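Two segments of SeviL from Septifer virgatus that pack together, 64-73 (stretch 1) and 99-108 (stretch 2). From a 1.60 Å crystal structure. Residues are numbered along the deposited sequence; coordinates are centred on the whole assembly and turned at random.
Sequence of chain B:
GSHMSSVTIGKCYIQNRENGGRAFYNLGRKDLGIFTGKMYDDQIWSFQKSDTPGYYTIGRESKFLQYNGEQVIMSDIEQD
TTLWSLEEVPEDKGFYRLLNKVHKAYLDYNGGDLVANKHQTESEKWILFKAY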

# COMPACT_ATOMS: atom_id res chain seq x y z
N PHE B 64 14.41 -4.50 -15.19
CA PHE B 64 14.03 -5.54 -14.24
C PHE B 64 14.83 -5.42 -12.96
O PHE B 64 16.04 -5.19 -13.01
CB PHE B 64 14.23 -6.93 -14.84
CG PHE B 64 13.53 -7.12 -16.15
CD1 PHE B 64 12.25 -7.63 -16.20
CD2 PHE B 64 14.17 -6.80 -17.35
CE1 PHE B 64 11.60 -7.81 -17.42
CE2 PHE B 64 13.53 -6.97 -18.56
CZ PHE B 64 12.25 -7.48 -18.60
N LEU B 65 14.16 -5.58 -11.82
CA LEU B 65 14.86 -5.56 -10.54
C LEU B 65 15.78 -6.77 -10.40
O LEU B 65 15.36 -7.92 -10.56
CB LEU B 65 13.85 -5.55 -9.40
CG LEU B 65 14.45 -5.24 -8.02
CD1 LEU B 65 14.93 -3.83 -7.94
CD2 LEU B 65 13.42 -5.51 -6.90
N GLN B 66 17.03 -6.50 -10.06
CA GLN B 66 18.09 -7.50 -10.09
C GLN B 66 18.92 -7.42 -8.82
O GLN B 66 19.14 -6.34 -8.28
CB GLN B 66 19.00 -7.28 -11.31
CG GLN B 66 20.14 -8.27 -11.46
CD GLN B 66 21.06 -7.90 -12.61
OE1 GLN B 66 21.32 -6.71 -12.85
NE2 GLN B 66 21.54 -8.90 -13.34
N TYR B 67 19.41 -8.57 -8.36
CA TYR B 67 20.47 -8.60 -7.36
C TYR B 67 21.65 -9.35 -7.95
O TYR B 67 21.49 -10.49 -8.40
CB TYR B 67 20.00 -9.26 -6.07
CG TYR B 67 21.04 -9.20 -4.98
CD1 TYR B 67 21.58 -7.98 -4.60
CD2 TYR B 67 21.48 -10.34 -4.33
CE1 TYR B 67 22.53 -7.90 -3.61
CE2 TYR B 67 22.43 -10.27 -3.34
CZ TYR B 67 22.95 -9.05 -2.98
OH TYR B 67 23.89 -8.97 -1.99
N ASN B 68 22.82 -8.72 -7.95
CA ASN B 68 23.99 -9.29 -8.62
C ASN B 68 25.01 -9.88 -7.65
O ASN B 68 26.15 -10.14 -8.04
CB ASN B 68 24.66 -8.24 -9.51
CG ASN B 68 25.24 -7.08 -8.72
OD1 ASN B 68 25.37 -7.14 -7.50
ND2 ASN B 68 25.59 -6.01 -9.43
N GLY B 69 24.62 -10.08 -6.38
CA GLY B 69 25.53 -10.50 -5.34
C GLY B 69 26.18 -9.37 -4.58
O GLY B 69 26.69 -9.60 -3.47
N GLU B 70 26.17 -8.16 -5.12
CA GLU B 70 26.76 -6.99 -4.47
C GLU B 70 25.77 -5.87 -4.24
O GLU B 70 25.75 -5.28 -3.15
CB GLU B 70 27.93 -6.44 -5.31
CG GLU B 70 29.02 -7.46 -5.65
CD GLU B 70 30.06 -7.63 -4.56
OE1 GLU B 70 29.98 -6.91 -3.54
OE2 GLU B 70 30.97 -8.47 -4.74
N GLN B 71 24.92 -5.56 -5.22
CA GLN B 71 23.89 -4.56 -4.97
C GLN B 71 22.62 -4.87 -5.75
O GLN B 71 22.61 -5.67 -6.69
CB GLN B 71 24.39 -3.14 -5.30
CG GLN B 71 25.31 -3.02 -6.48
CD GLN B 71 25.91 -1.63 -6.57
OE1 GLN B 71 25.85 -0.85 -5.62
NE2 GLN B 71 26.49 -1.31 -7.73
N VAL B 72 21.53 -4.27 -5.29
CA VAL B 72 20.27 -4.30 -6.01
C VAL B 72 20.29 -3.20 -7.06
O VAL B 72 20.58 -2.04 -6.74
CB VAL B 72 19.09 -4.12 -5.04
CG1 VAL B 72 17.75 -4.18 -5.79
CG2 VAL B 72 19.16 -5.16 -3.95
N ILE B 73 20.01 -3.56 -8.31
CA ILE B 73 20.07 -2.64 -9.44
C ILE B 73 18.95 -3.00 -10.40
O ILE B 73 18.30 -4.04 -10.27
CB ILE B 73 21.44 -2.70 -10.16
CG1 ILE B 73 21.71 -4.12 -10.62
CG2 ILE B 73 22.57 -2.23 -9.24
CD1 ILE B 73 22.98 -4.25 -11.43
N LEU B 99 12.67 -13.28 -2.34
CA LEU B 99 13.90 -14.05 -2.25
C LEU B 99 14.54 -14.17 -3.63
O LEU B 99 13.94 -14.75 -4.54
CB LEU B 99 13.62 -15.43 -1.65
CG LEU B 99 14.80 -16.40 -1.55
CD1 LEU B 99 15.86 -15.83 -0.62
CD2 LEU B 99 14.30 -17.75 -1.05
N ASN B 100 15.74 -13.63 -3.77
CA ASN B 100 16.45 -13.72 -5.04
C ASN B 100 16.87 -15.16 -5.33
O ASN B 100 17.50 -15.81 -4.48
CB ASN B 100 17.67 -12.81 -5.00
CG ASN B 100 18.38 -12.73 -6.33
OD1 ASN B 100 19.45 -13.32 -6.50
ND2 ASN B 100 17.80 -12.01 -7.28
N LYS B 101 16.54 -15.66 -6.53
CA LYS B 101 16.75 -17.07 -6.83
C LYS B 101 18.23 -17.43 -6.84
O LYS B 101 18.65 -18.42 -6.22
CB LYS B 101 16.13 -17.44 -8.18
CG LYS B 101 16.41 -18.91 -8.60
CD LYS B 101 15.77 -19.23 -9.94
CE LYS B 101 15.76 -20.73 -10.23
NZ LYS B 101 17.14 -21.31 -10.27
N VAL B 102 19.05 -16.64 -7.55
CA VAL B 102 20.45 -17.01 -7.75
C VAL B 102 21.21 -16.93 -6.43
O VAL B 102 21.99 -17.83 -6.09
CB VAL B 102 21.08 -16.11 -8.83
CG1 VAL B 102 22.60 -16.23 -8.82
CG2 VAL B 102 20.53 -16.47 -10.20
N HIS B 103 20.97 -15.88 -5.65
CA HIS B 103 21.79 -15.60 -4.49
C HIS B 103 21.12 -15.93 -3.17
O HIS B 103 21.78 -15.81 -2.13
CB HIS B 103 22.22 -14.13 -4.50
CG HIS B 103 23.08 -13.78 -5.66
ND1 HIS B 103 24.41 -14.15 -5.74
CD2 HIS B 103 22.81 -13.11 -6.81
CE1 HIS B 103 24.92 -13.72 -6.88
NE2 HIS B 103 23.97 -13.09 -7.55
N LYS B 104 19.86 -16.34 -3.18
CA LYS B 104 19.13 -16.67 -1.96
C LYS B 104 19.26 -15.55 -0.92
O LYS B 104 19.52 -15.78 0.27
CB LYS B 104 19.58 -18.02 -1.40
CG LYS B 104 19.34 -19.20 -2.37
CD LYS B 104 17.86 -19.35 -2.70
CE LYS B 104 17.57 -20.63 -3.50
NZ LYS B 104 18.15 -20.62 -4.87
N ALA B 105 19.08 -14.31 -1.38
CA ALA B 105 19.11 -13.13 -0.53
C ALA B 105 17.77 -12.41 -0.62
O ALA B 105 17.19 -12.31 -1.71
CB ALA B 105 20.26 -12.19 -0.93
N TYR B 106 17.29 -11.92 0.52
CA TYR B 106 15.98 -11.28 0.62
C TYR B 106 16.07 -9.78 0.37
O TYR B 106 16.93 -9.10 0.95
CB TYR B 106 15.37 -11.52 2.00
CG TYR B 106 15.08 -12.96 2.35
CD1 TYR B 106 13.97 -13.61 1.82
CD2 TYR B 106 15.90 -13.65 3.24
CE1 TYR B 106 13.70 -14.93 2.14
CE2 TYR B 106 15.63 -14.96 3.57
CZ TYR B 106 14.53 -15.59 3.02
OH TYR B 106 14.25 -16.91 3.34
N LEU B 107 15.15 -9.25 -0.44
CA LEU B 107 15.07 -7.81 -0.64
C LEU B 107 14.81 -7.09 0.68
O LEU B 107 13.90 -7.45 1.42
CB LEU B 107 13.96 -7.48 -1.64
CG LEU B 107 13.93 -6.01 -2.09
CD1 LEU B 107 15.21 -5.65 -2.85
CD2 LEU B 107 12.70 -5.75 -2.93
N ASP B 108 15.62 -6.07 0.96
CA ASP B 108 15.64 -5.38 2.24
C ASP B 108 15.92 -3.91 1.94
O ASP B 108 16.01 -3.51 0.77
CB ASP B 108 16.69 -6.01 3.16
CG ASP B 108 16.45 -5.74 4.64
OD1 ASP B 108 15.80 -4.74 5.01
OD2 ASP B 108 16.96 -6.55 5.45
O HOH W 1 25.13 -12.76 -10.01

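Each stretch doubles back on itself. In stretch 1 the strands 64-67 and 72-73 are tied by a reciprocal pair of backbone bonds, Gln66 N to Ile73 O at 2.8 Å and Ile73 N to Gln66 O at 2.9 Å. The loop between them is held from inside by Asn68, whose OD1 accepts from Glu70 N at 2.7 Å and from Gln71 N at 2.8 Å. Stretch 2 closes in a similar way: Asn100 N donates to Ala105 O at 2.8 Å, and Asn100 OD1 takes the hydrogen of His103 N at 3.1 Å. Each turn therefore carries an asparagine whose side chain caters to its own backbone. Between the stretches there is no hydrogen bond at all. The CA atoms of Tyr67 and Asn100 stand 6.9 Å apart, those of Gly69 and His103 6.4 Å, and those of Val72 and Leu107 8.3 Å, so the pairing is done by packing.

The first rule concerns glycine. At phi 91° and psi -18°, a CB on Gly69 would jam against the carbonyl O of Asn68, so the backbone alone calls for glycine; an ideal CB would also sit a tight 3.0 Å from His103 CE1. The bare CA instead lies over the face of the imidazole, 3.7 Å from the ring centroid and 13° off the normal, a CH-pi contact. Gly69 N is 3.3 Å from His103 NE2, but the angle is too poor for a hydrogen bond. His103 NE2 finds its partner in the oxygen of water 1, 2.7 Å away, and the same water donates a weak bond to Asn68 O at 3.4 Å, bridging the two turns.

Tyr67 has the largest area covered in the contact. Its ring meets that of His103 obliquely, with centroids 5.5 Å apart and planes at 79°. His103 CB lies at the tyrosine's edge, 3.9 Å from Tyr67 CD2, while Tyr67 CE2 packs against Ala105 CB at 3.8 Å. The backbone pays a price here: Tyr67 O approaches His103 CD2 to 3.3 Å, near the imidazole plane, yet is buried without a hydrogen-bonding partner. Nearby, Tyr67 CB rests 3.7 Å from Asn100 ND2, an amide nitrogen satisfied elsewhere in the structure.

Farther from the turns the contact becomes purely aliphatic. The CA-to-CB bond of Leu107 points sideways relative to stretch 1, but the end of the side chain comes nearer, where Leu107 CD2 meets Leu65 CD2 at 4.0 Å and Leu107 CD1 meets Val72 CG2 at 4.1 Å. One leucine thus touches both strands of the opposing hairpin.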